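Local coordinates for protein biliverdin reductase (Synechocystis sp., PDB 5B3T) that probably reduces the tetrapyrrole biliverdin to bilirubin with NAD(P)H as hydride donor, using a Rossmann-fold domain to bind the nucleotide, at residues Lys116-Gln119 against Leu120-Lys124; Val294-Tyr297 against Leu298-Lys302. All coordinates share one frame; numbering follows the deposited sequence.

Contact 1 (Lys116-Gln119 against Leu120-Lys124)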
loop_
_atom_site.group_PDB
_atom_site.type_symbol
_atom_site.label_atom_id
_atom_site.label_comp_id
_atom_site.label_asym_id
_atom_site.label_seq_id
_atom_site.Cartn_x
_atom_site.Cartn_y
_atom_site.Cartn_z
ATOM N N LYS A 116 -2.194 2.664 -18.172
ATOM C CA LYS A 116 -1.079 2.922 -19.077
ATOM C C LYS A 116 0.158 2.138 -18.656
ATOM O O LYS A 116 0.912 1.649 -19.506
ATOM C CB LYS A 116 -0.783 4.421 -19.123
ATOM C CG LYS A 116 0.328 4.818 -20.087
ATOM C CD LYS A 116 0.549 6.324 -20.073
ATOM C CE LYS A 116 1.647 6.733 -21.040
ATOM N NZ LYS A 116 1.846 8.209 -21.064
ATOM N N LEU A 117 0.375 1.998 -17.346
ATOM C CA LEU A 117 1.484 1.184 -16.858
ATOM C C LEU A 117 1.262 -0.292 -17.159
ATOM O O LEU A 117 2.204 -1.007 -17.520
ATOM C CB LEU A 117 1.670 1.390 -15.353
ATOM C CG LEU A 117 2.146 2.757 -14.870
ATOM C CD1 LEU A 117 2.129 2.819 -13.349
ATOM C CD2 LEU A 117 3.532 3.026 -15.400
ATOM N N GLN A 118 0.028 -0.769 -16.990
ATOM C CA GLN A 118 -0.285 -2.167 -17.265
ATOM C C GLN A 118 -0.033 -2.503 -18.731
ATOM O O GLN A 118 0.579 -3.529 -19.050
ATOM C CB GLN A 118 -1.738 -2.448 -16.884
ATOM C CG GLN A 118 -2.233 -3.843 -17.212
ATOM C CD GLN A 118 -3.734 -3.967 -17.041
ATOM O OE1 GLN A 118 -4.490 -3.076 -17.435
ATOM N NE2 GLN A 118 -4.175 -5.067 -16.444
ATOM N N GLN A 119 -0.497 -1.641 -19.637
ATOM C CA GLN A 119 -0.272 -1.858 -21.062
ATOM C C GLN A 119 1.211 -1.798 -21.405
ATOM O O GLN A 119 1.707 -2.609 -22.196
ATOM C CB GLN A 119 -1.055 -0.825 -21.873
ATOM C CG GLN A 119 -0.899 -0.948 -23.383
ATOM C CD GLN A 119 -1.272 -2.320 -23.905
ATOM O OE1 GLN A 119 -0.507 -2.947 -24.637
ATOM N NE2 GLN A 119 -2.454 -2.793 -23.531
ATOM N N LEU A 120 1.937 -0.844 -20.815
ATOM C CA LEU A 120 3.359 -0.697 -21.113
ATOM C C LEU A 120 4.148 -1.926 -20.680
ATOM O O LEU A 120 5.034 -2.392 -21.405
ATOM C CB LEU A 120 3.906 0.561 -20.437
ATOM C CG LEU A 120 5.417 0.782 -20.537
ATOM C CD1 LEU A 120 5.845 0.956 -21.987
ATOM C CD2 LEU A 120 5.846 1.975 -19.698
ATOM N N ALA A 121 3.841 -2.465 -19.499
ATOM C CA ALA A 121 4.534 -3.662 -19.036
ATOM C C ALA A 121 4.255 -4.847 -19.951
ATOM O O ALA A 121 5.157 -5.644 -20.236
ATOM C CB ALA A 121 4.128 -3.983 -17.598
ATOM N N ARG A 122 3.012 -4.978 -20.423
ATOM C CA ARG A 122 2.695 -6.018 -21.396
ATOM C C ARG A 122 3.495 -5.823 -22.677
ATOM O O ARG A 122 4.110 -6.765 -23.189
ATOM C CB ARG A 122 1.198 -6.020 -21.712
ATOM C CG ARG A 122 0.279 -6.438 -20.577
ATOM C CD ARG A 122 -1.027 -6.978 -21.147
ATOM N NE ARG A 122 -2.177 -6.754 -20.274
ATOM C CZ ARG A 122 -3.053 -5.768 -20.441
ATOM N NH1 ARG A 122 -2.905 -4.912 -21.443
ATOM N NH2 ARG A 122 -4.077 -5.637 -19.609
ATOM N N GLU A 123 3.495 -4.597 -23.208
ATOM C CA GLU A 123 4.179 -4.330 -24.468
ATOM C C GLU A 123 5.677 -4.590 -24.364
ATOM O O GLU A 123 6.301 -5.009 -25.345
ATOM C CB GLU A 123 3.911 -2.891 -24.913
ATOM C CG GLU A 123 2.572 -2.717 -25.619
ATOM C CD GLU A 123 2.137 -1.266 -25.723
ATOM O OE1 GLU A 123 2.855 -0.386 -25.206
ATOM O OE2 GLU A 123 1.072 -1.006 -26.326
ATOM N N LYS A 124 6.266 -4.359 -23.194
ATOM C CA LYS A 124 7.679 -4.632 -22.975
ATOM C C LYS A 124 7.939 -6.044 -22.468
ATOM O O LYS A 124 9.104 -6.432 -22.335
ATOM C CB LYS A 124 8.269 -3.618 -21.987
ATOM C CG LYS A 124 8.055 -2.164 -22.374
ATOM C CD LYS A 124 8.698 -1.847 -23.712
ATOM C CE LYS A 124 9.888 -0.917 -23.549
ATOM N NZ LYS A 124 10.951 -1.513 -22.694
#
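Gln118 and Arg122 run side by side, one turn apart, on the outer surface of helix 111-124, the helix of a beta-alpha-beta unit in the Rossmann fold that connects strand 100-104 to strand 128-131. Gln118 is stretched out with CG anti to the backbone N (chi1 176°), and this carries its CG over one face of the Arg122 guanidinium, 3.5 Å from NH2 and offset toward the rim. Its amide follows, with CD 3.1 Å from Arg122 NH2 and the two flat groups 34° apart. The amide packs against the guanidinium without bonding to it: the angle from NH2 to OE1 is poor and NE2 is itself a donor. The hydrogen bond of Gln118 OE1 goes to Lys115 NZ. Near the other end of the guanidinium, the Gln119 amide comes in at the edge, close to the Arg122 plane. A bend at chi2 (56°) turns the Gln119 chain so that the same amide also lies against the Glu123 side chain, with Gln119 CG 3.5 Å from Glu123 OE2. With an alanine here in place of Gln119, the amide lying between the Arg122 and Glu123 ends is lost, and both charged groups would probably become freer to turn. On the inner side, Leu117 and Ala121 both touch Leu128, while Leu120 and Ala121 reach Leu95 of helix 87-96. The Leu117 side chain is also about 7 Å from that of His87, which binds NADP(+) in another structure of this protein; none is bound here. Backbone bonds tie the two halves together: Ala121 N to Leu117 O is 3.0 Å, and Glu123 N to Gln119 O is 2.9 Å. Leu120 N binds Lys116 O, and the Leu120 CB sits 3.3 Å from that same oxygen.

Contact 2 (Val294-Tyr297 against Leu298-Lys302)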
loop_
_atom_site.group_PDB
_atom_site.type_symbol
_atom_site.label_atom_id
_atom_site.label_comp_id
_atom_site.label_asym_id
_atom_site.label_seq_id
_atom_site.Cartn_x
_atom_site.Cartn_y
_atom_site.Cartn_z
ATOM N N VAL A 294 7.634 -13.766 -6.485
ATOM C CA VAL A 294 8.170 -12.958 -7.578
ATOM C C VAL A 294 9.426 -13.601 -8.145
ATOM O O VAL A 294 9.594 -13.707 -9.366
ATOM C CB VAL A 294 8.435 -11.519 -7.095
ATOM C CG1 VAL A 294 9.320 -10.776 -8.079
ATOM C CG2 VAL A 294 7.120 -10.775 -6.891
ATOM N N LEU A 295 10.327 -14.042 -7.270
ATOM C CA LEU A 295 11.518 -14.747 -7.726
ATOM C C LEU A 295 11.146 -16.000 -8.507
ATOM O O LEU A 295 11.760 -16.307 -9.535
ATOM C CB LEU A 295 12.404 -15.092 -6.527
ATOM C CG LEU A 295 13.071 -13.858 -5.916
ATOM C CD1 LEU A 295 13.866 -14.205 -4.672
ATOM C CD2 LEU A 295 13.961 -13.183 -6.950
ATOM N N ASP A 296 10.129 -16.727 -8.039
ATOM C CA ASP A 296 9.647 -17.900 -8.763
ATOM C C ASP A 296 9.238 -17.532 -10.182
ATOM O O ASP A 296 9.662 -18.172 -11.151
ATOM C CB ASP A 296 8.470 -18.536 -8.015
ATOM C CG ASP A 296 8.844 -19.840 -7.317
ATOM O OD1 ASP A 296 9.587 -19.805 -6.306
ATOM O OD2 ASP A 296 8.363 -20.909 -7.763
ATOM N N TYR A 297 8.423 -16.489 -10.323
ATOM C CA TYR A 297 7.963 -16.080 -11.647
ATOM C C TYR A 297 9.134 -15.718 -12.553
ATOM O O TYR A 297 9.183 -16.130 -13.717
ATOM C CB TYR A 297 6.987 -14.901 -11.548
ATOM C CG TYR A 297 6.643 -14.340 -12.900
ATOM C CD1 TYR A 297 5.792 -15.029 -13.754
ATOM C CD2 TYR A 297 7.192 -13.138 -13.336
ATOM C CE1 TYR A 297 5.482 -14.529 -14.996
ATOM C CE2 TYR A 297 6.886 -12.635 -14.576
ATOM C CZ TYR A 297 6.031 -13.333 -15.400
ATOM O OH TYR A 297 5.723 -12.834 -16.638
ATOM N N LEU A 298 10.091 -14.951 -12.033
ATOM C CA LEU A 298 11.182 -14.463 -12.875
ATOM C C LEU A 298 12.141 -15.572 -13.293
ATOM O O LEU A 298 12.743 -15.490 -14.370
ATOM C CB LEU A 298 11.940 -13.343 -12.157
ATOM C CG LEU A 298 11.118 -12.093 -11.851
ATOM C CD1 LEU A 298 11.921 -11.084 -11.043
ATOM C CD2 LEU A 298 10.604 -11.465 -13.139
ATOM N N THR A 299 12.297 -16.607 -12.474
ATOM C CA THR A 299 13.271 -17.655 -12.754
ATOM C C THR A 299 12.671 -18.896 -13.405
ATOM O O THR A 299 13.372 -19.583 -14.158
ATOM C CB THR A 299 14.004 -18.075 -11.471
ATOM O OG1 THR A 299 13.056 -18.512 -10.494
ATOM C CG2 THR A 299 14.806 -16.907 -10.915
ATOM N N THR A 300 11.402 -19.211 -13.140
ATOM C CA THR A 300 10.770 -20.377 -13.741
ATOM C C THR A 300 9.506 -20.054 -14.524
ATOM O O THR A 300 8.939 -20.959 -15.148
ATOM C CB THR A 300 10.425 -21.429 -12.673
ATOM O OG1 THR A 300 9.298 -20.981 -11.908
ATOM C CG2 THR A 300 11.608 -21.662 -11.747
ATOM N N GLY A 301 9.043 -18.808 -14.511
ATOM C CA GLY A 301 7.829 -18.474 -15.223
ATOM C C GLY A 301 6.547 -18.892 -14.547
ATOM O O GLY A 301 5.472 -18.696 -15.123
ATOM N N LYS A 302 6.621 -19.461 -13.347
ATOM C CA LYS A 302 5.406 -19.841 -12.642
ATOM C C LYS A 302 4.573 -18.595 -12.346
ATOM O O LYS A 302 5.064 -17.673 -11.680
ATOM C CB LYS A 302 5.705 -20.580 -11.337
ATOM C CG LYS A 302 4.456 -20.722 -10.464
ATOM C CD LYS A 302 4.776 -21.081 -9.025
ATOM C CE LYS A 302 5.797 -22.201 -8.966
ATOM N NZ LYS A 302 6.162 -22.516 -7.559
#
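Val294 and Leu298 lie side by side at the C-terminal end of helix 283-300, with Val294 CG1 4.0 Å from Leu298 CD1. This is the packed side: Val294 rests on Val102, Leu298 on His100 and Val14, so the helix end is seated on Rossmann strands 100-104 and 14-19. The other branch of Leu298, CD2, meets Tyr297 CD2 at 3.8 Å. Toward the end of the helix, on the solvent side, polar atoms take over. Thr299 OG1 donates to Leu295 O at 2.7 Å, on the opposite face of that carbonyl from Thr299 N. Thr300 places OG1 between its own N and carbonyl carbon (chi1 74°), from where it donates to Asp296 O at 2.9 Å from above the carbonyl plane, while Thr300 N meets the same oxygen nearly head-on. Gly301, the first residue past the helix, has a positive phi of 77°, which a side chain would resist, and its N closes on Tyr297 O. The exposed Lys302 chain bends at chi3 to bring NZ within 2.7 Å of Asp296 OD2, approaching from above the carboxylate plane. Because Asp296 OD1 makes a second salt bridge with Arg37, the carboxylate is held between two cations, which would probably favour its ionised form.

The centres of the two contacts are about 19 Å apart and their nearest atoms about 8 Å, with no direct touch. Contact 1 comes first along the chain, on helix 111-124 within the NAD-binding Rossmann range; contact 2 follows near the end of helix 283-300, in the range of the C-terminal alpha/beta family. Despite that assignment, helix 283-300 returns to the Rossmann sheet: strand 100-104, which leads into the helix of contact 1, is also touched by side chains of contact 2, and the neighbouring residues Leu127 and Leu128 serve contact 2 and contact 1 respectively. The late part of the chain thus helps cover the nucleotide-binding domain of the enzyme.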